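Local coordinates for putative ABC transporter subunit, substrate-binding component (Rhodopseudomonas palustris, PDB 4EVQ), which binds 4-hydroxybenzoate and probably serves as the substrate-binding component of an ABC transporter that takes up lignin-derived benzoates, at residues L199-I202 against A203-P207; M167-G170 against F171-F175. All coordinates share one frame; numbering follows the deposited sequence.

Overall arrangement
From the N terminus the chain reaches contact 2 first, within helix 162-177, and contact 1 later, within helix 196-205; the two lie in series, and neither nests with nor crosses the other. In each, the paired segments are consecutive, so what closes is helical turns and, in contact 1, the turn leaving the helix, not a long loop. Strand 181-188 runs between the two helices in sequence and takes side chains from both, as does strand 153-159, its neighbour in the seven-stranded sheet. The centres of contact 1 and contact 2 are about 20 Å apart, with no touch between them; what they share is packing on these two strands. Contact 2 also reaches the 4-hydroxybenzoate through M167.

Contact 1 of 2, residues L199-I202 against A203-P207; sequences LAEI and ASLKP
E201 and L205, one helical turn apart, lie side by side with their side chains pointing the same way, and CG of E201 comes within 3.9 Å of CD1 of L205. CG of E201 is anti to the backbone N (chi1 -171°), and the extended chain beyond it runs alongside the leucine. S204 instead turns back on the helix: a chi1 of 77° sets OG between N and the carbonyl carbon, where it donates to O of E201 at 2.7 Å, slightly tilted from the carbonyl plane. That oxygen also accepts from N of L205 at 3.1 Å, so two donors grip it in the last turn. I202 and P207 cross at about a right angle, CG2 of I202 meeting CG of the proline at 4.1 Å, while CD of P207 approaches O of I202 to 3.2 Å. N of K206 gives this oxygen a weak bond, and K206 itself, with positive phi, breaks the helix at its C-terminal end. The turn is fastened to the sheet: K153 NZ bonds to O of K206, I202, L205 and P207 pack on V155 of strand 153-159, and E201 and I202 reach I186 of strand 181-188.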
loop_
_atom_site.group_PDB
_atom_site.type_symbol
_atom_site.label_atom_id
_atom_site.label_comp_id
_atom_site.label_asym_id
_atom_site.label_seq_id
_atom_site.Cartn_x
_atom_site.Cartn_y
_atom_site.Cartn_z
ATOM N N LEU A 199 23.496 5.536 -7.897
ATOM C CA LEU A 199 23.450 6.937 -8.261
ATOM C C LEU A 199 24.552 7.319 -9.258
ATOM O O LEU A 199 24.283 8.063 -10.200
ATOM C CB LEU A 199 23.512 7.801 -7.023
ATOM C CG LEU A 199 22.306 7.609 -6.077
ATOM C CD1 LEU A 199 22.555 8.321 -4.763
ATOM C CD2 LEU A 199 21.007 8.025 -6.661
ATOM N N ALA A 200 25.747 6.749 -9.100
ATOM C CA ALA A 200 26.813 6.995 -10.073
ATOM C C ALA A 200 26.459 6.399 -11.424
ATOM O O ALA A 200 26.700 7.001 -12.462
ATOM C CB ALA A 200 28.120 6.400 -9.567
ATOM N N GLU A 201 25.823 5.233 -11.424
ATOM C CA GLU A 201 25.382 4.635 -12.675
ATOM C C GLU A 201 24.307 5.471 -13.336
ATOM O O GLU A 201 24.352 5.722 -14.528
ATOM C CB GLU A 201 24.900 3.182 -12.472
ATOM C CG GLU A 201 24.648 2.479 -13.795
ATOM C CD GLU A 201 24.156 1.067 -13.681
ATOM O OE1 GLU A 201 24.126 0.515 -12.565
ATOM O OE2 GLU A 201 23.832 0.486 -14.749
ATOM N N ILE A 202 23.327 5.917 -12.562
ATOM C CA ILE A 202 22.318 6.836 -13.077
ATOM C C ILE A 202 22.950 8.057 -13.725
ATOM O O ILE A 202 22.585 8.405 -14.839
ATOM C CB ILE A 202 21.386 7.271 -11.947
ATOM C CG1 ILE A 202 20.412 6.118 -11.629
ATOM C CG2 ILE A 202 20.564 8.536 -12.352
ATOM C CD1 ILE A 202 19.720 6.252 -10.293
ATOM N N ALA A 203 23.899 8.705 -13.040
ATOM C CA ALA A 203 24.551 9.875 -13.660
ATOM C C ALA A 203 25.153 9.520 -15.020
ATOM O O ALA A 203 25.018 10.259 -16.005
ATOM C CB ALA A 203 25.597 10.449 -12.716
ATOM N N SER A 204 25.820 8.386 -15.086
ATOM C CA SER A 204 26.531 8.004 -16.304
ATOM C C SER A 204 25.576 7.760 -17.452
ATOM O O SER A 204 25.959 7.925 -18.611
ATOM C CB SER A 204 27.387 6.757 -16.079
ATOM O OG SER A 204 26.617 5.564 -16.056
ATOM N N LEU A 205 24.349 7.336 -17.152
ATOM C CA LEU A 205 23.368 6.997 -18.179
ATOM C C LEU A 205 22.615 8.205 -18.722
ATOM O O LEU A 205 21.913 8.086 -19.724
ATOM C CB LEU A 205 22.339 5.992 -17.611
ATOM C CG LEU A 205 22.940 4.598 -17.360
ATOM C CD1 LEU A 205 22.074 3.802 -16.395
ATOM C CD2 LEU A 205 23.125 3.814 -18.670
ATOM N N LYS A 206 22.714 9.329 -18.020
ATOM C CA LYS A 206 22.118 10.602 -18.437
ATOM C C LYS A 206 20.631 10.495 -18.828
ATOM O O LYS A 206 20.197 11.009 -19.875
ATOM C CB LYS A 206 22.918 11.232 -19.599
ATOM C CG LYS A 206 24.342 11.514 -19.220
ATOM C CD LYS A 206 25.147 12.088 -20.410
ATOM C CE LYS A 206 26.643 12.209 -20.078
ATOM N NZ LYS A 206 27.362 12.866 -21.176
ATOM N N PRO A 207 19.820 9.870 -17.959
ATOM C CA PRO A 207 18.386 9.884 -18.221
ATOM C C PRO A 207 17.765 11.264 -17.982
ATOM O O PRO A 207 18.398 12.130 -17.368
ATOM C CB PRO A 207 17.861 8.868 -17.187
ATOM C CG PRO A 207 18.751 9.078 -16.006
ATOM C CD PRO A 207 20.134 9.269 -16.644
#

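Contact 2 of 2, residues M167-G170 against F171-F175; sequences MVSG and FKKSF
M167 opens a regular alpha-helical turn by accepting at its O from N of F171 at 3.1 Å, in the helix of a beta-alpha-beta unit made by strand 153-159, helix 162-177 and strand 181-188 of the periplasmic binding protein fold. Its selenomethionine side chain leads away from the turn to touch the bound 4-hydroxybenzoate, so the helix contributes to the ligand pocket here. V168 follows, and its O accepts from N of K172 at 2.9 Å with an N-H...O angle of 156°. Its CG1, placed beside the carbonyl carbon by a chi1 of 162°, meets CD of K172 at 3.7 Å, the two side chains crossing obliquely. The lysine bends at chi3 (67°), and its NZ forms a salt bridge with D185 of strand 181-188. Shortening K172 to an alanine is likely to leave D185 without this charged mate and to open a gap beside CG1 of V168. O of S169 accepts from N of K173, and OG of S169 stands 3.6 Å from CE of that extended lysine. The NZ of K173 has a sulfate, probably from the crystallisation liquor, at long and weak range. G170 closes the series, its O receiving N of S174 at 3.2 Å. On the sheet-facing side F171 packs on A154 and T156 and stacks with Y211. Its ring turns its edge to O of V168, CD2 of F171 lying 3.9 Å away, while one face takes CB of F175, 3.8 Å above the plane and offset toward the rim.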
loop_
_atom_site.group_PDB
_atom_site.type_symbol
_atom_site.label_atom_id
_atom_site.label_comp_id
_atom_site.label_asym_id
_atom_site.label_seq_id
_atom_site.Cartn_x
_atom_site.Cartn_y
_atom_site.Cartn_z
HETATM N N MSE A 167 6.071 -3.176 -9.685
HETATM C CA MSE A 167 5.868 -1.758 -9.891
HETATM C C MSE A 167 6.746 -1.216 -11.016
HETATM O O MSE A 167 6.316 -0.318 -11.753
HETATM C CB MSE A 167 6.097 -0.983 -8.613
HETATM C CG MSE A 167 4.982 -1.139 -7.610
HETATM SE SE MSE A 167 5.068 0.067 -6.122
HETATM C CE MSE A 167 5.298 -1.186 -4.746
ATOM N N VAL A 168 7.952 -1.745 -11.185
ATOM C CA VAL A 168 8.779 -1.341 -12.328
ATOM C C VAL A 168 8.160 -1.883 -13.598
ATOM O O VAL A 168 8.126 -1.200 -14.630
ATOM C CB VAL A 168 10.239 -1.803 -12.127
ATOM C CG1 VAL A 168 11.004 -1.809 -13.440
ATOM C CG2 VAL A 168 10.962 -0.935 -11.121
ATOM N N SER A 169 7.657 -3.105 -13.582
ATOM C CA SER A 169 7.039 -3.684 -14.790
ATOM C C SER A 169 5.851 -2.859 -15.273
ATOM O O SER A 169 5.742 -2.559 -16.448
ATOM C CB SER A 169 6.643 -5.117 -14.509
ATOM O OG SER A 169 6.048 -5.718 -15.638
ATOM N N GLY A 170 4.991 -2.431 -14.360
ATOM C CA GLY A 170 3.853 -1.602 -14.739
ATOM C C GLY A 170 4.288 -0.267 -15.292
ATOM O O GLY A 170 3.766 0.217 -16.300
ATOM N N PHE A 171 5.236 0.371 -14.630
ATOM C CA PHE A 171 5.781 1.608 -15.110
ATOM C C PHE A 171 6.321 1.440 -16.538
ATOM O O PHE A 171 6.085 2.269 -17.410
ATOM C CB PHE A 171 6.907 2.073 -14.160
ATOM C CG PHE A 171 7.881 3.024 -14.820
ATOM C CD1 PHE A 171 7.574 4.352 -14.980
ATOM C CD2 PHE A 171 9.062 2.547 -15.335
ATOM C CE1 PHE A 171 8.418 5.189 -15.726
ATOM C CE2 PHE A 171 9.916 3.391 -16.033
ATOM C CZ PHE A 171 9.568 4.719 -16.216
ATOM N N LYS A 172 7.084 0.392 -16.767
ATOM C CA LYS A 172 7.754 0.218 -18.060
ATOM C C LYS A 172 6.689 0.040 -19.137
ATOM O O LYS A 172 6.847 0.553 -20.242
ATOM C CB LYS A 172 8.704 -0.974 -18.068
ATOM C CG LYS A 172 9.954 -0.757 -17.267
ATOM C CD LYS A 172 10.787 -2.025 -17.130
ATOM C CE LYS A 172 11.339 -2.436 -18.391
ATOM N NZ LYS A 172 12.138 -3.707 -18.118
ATOM N N LYS A 173 5.626 -0.685 -18.842
ATOM C CA LYS A 173 4.576 -0.862 -19.829
ATOM C C LYS A 173 3.963 0.436 -20.244
ATOM O O LYS A 173 3.793 0.667 -21.442
ATOM C CB LYS A 173 3.525 -1.830 -19.325
ATOM C CG LYS A 173 4.047 -3.242 -19.249
ATOM C CD LYS A 173 3.044 -4.178 -18.618
ATOM C CE LYS A 173 3.711 -5.510 -18.307
ATOM N NZ LYS A 173 2.906 -6.323 -17.361
ATOM N N SER A 174 3.617 1.312 -19.333
ATOM C CA SER A 174 2.977 2.556 -19.739
ATOM C C SER A 174 3.952 3.588 -20.249
ATOM O O SER A 174 3.580 4.435 -21.100
ATOM C CB SER A 174 2.117 3.138 -18.609
ATOM O OG SER A 174 2.948 3.519 -17.537
ATOM N N PHE A 175 5.198 3.525 -19.806
ATOM C CA PHE A 175 6.200 4.457 -20.291
ATOM C C PHE A 175 6.601 4.110 -21.708
ATOM O O PHE A 175 6.682 5.015 -22.575
ATOM C CB PHE A 175 7.413 4.427 -19.370
ATOM C CG PHE A 175 8.294 5.665 -19.467
ATOM C CD1 PHE A 175 7.886 6.872 -18.942
ATOM C CD2 PHE A 175 9.531 5.615 -20.110
ATOM C CE1 PHE A 175 8.690 8.007 -19.026
ATOM C CE2 PHE A 175 10.340 6.749 -20.161
ATOM C CZ PHE A 175 9.926 7.923 -19.617
#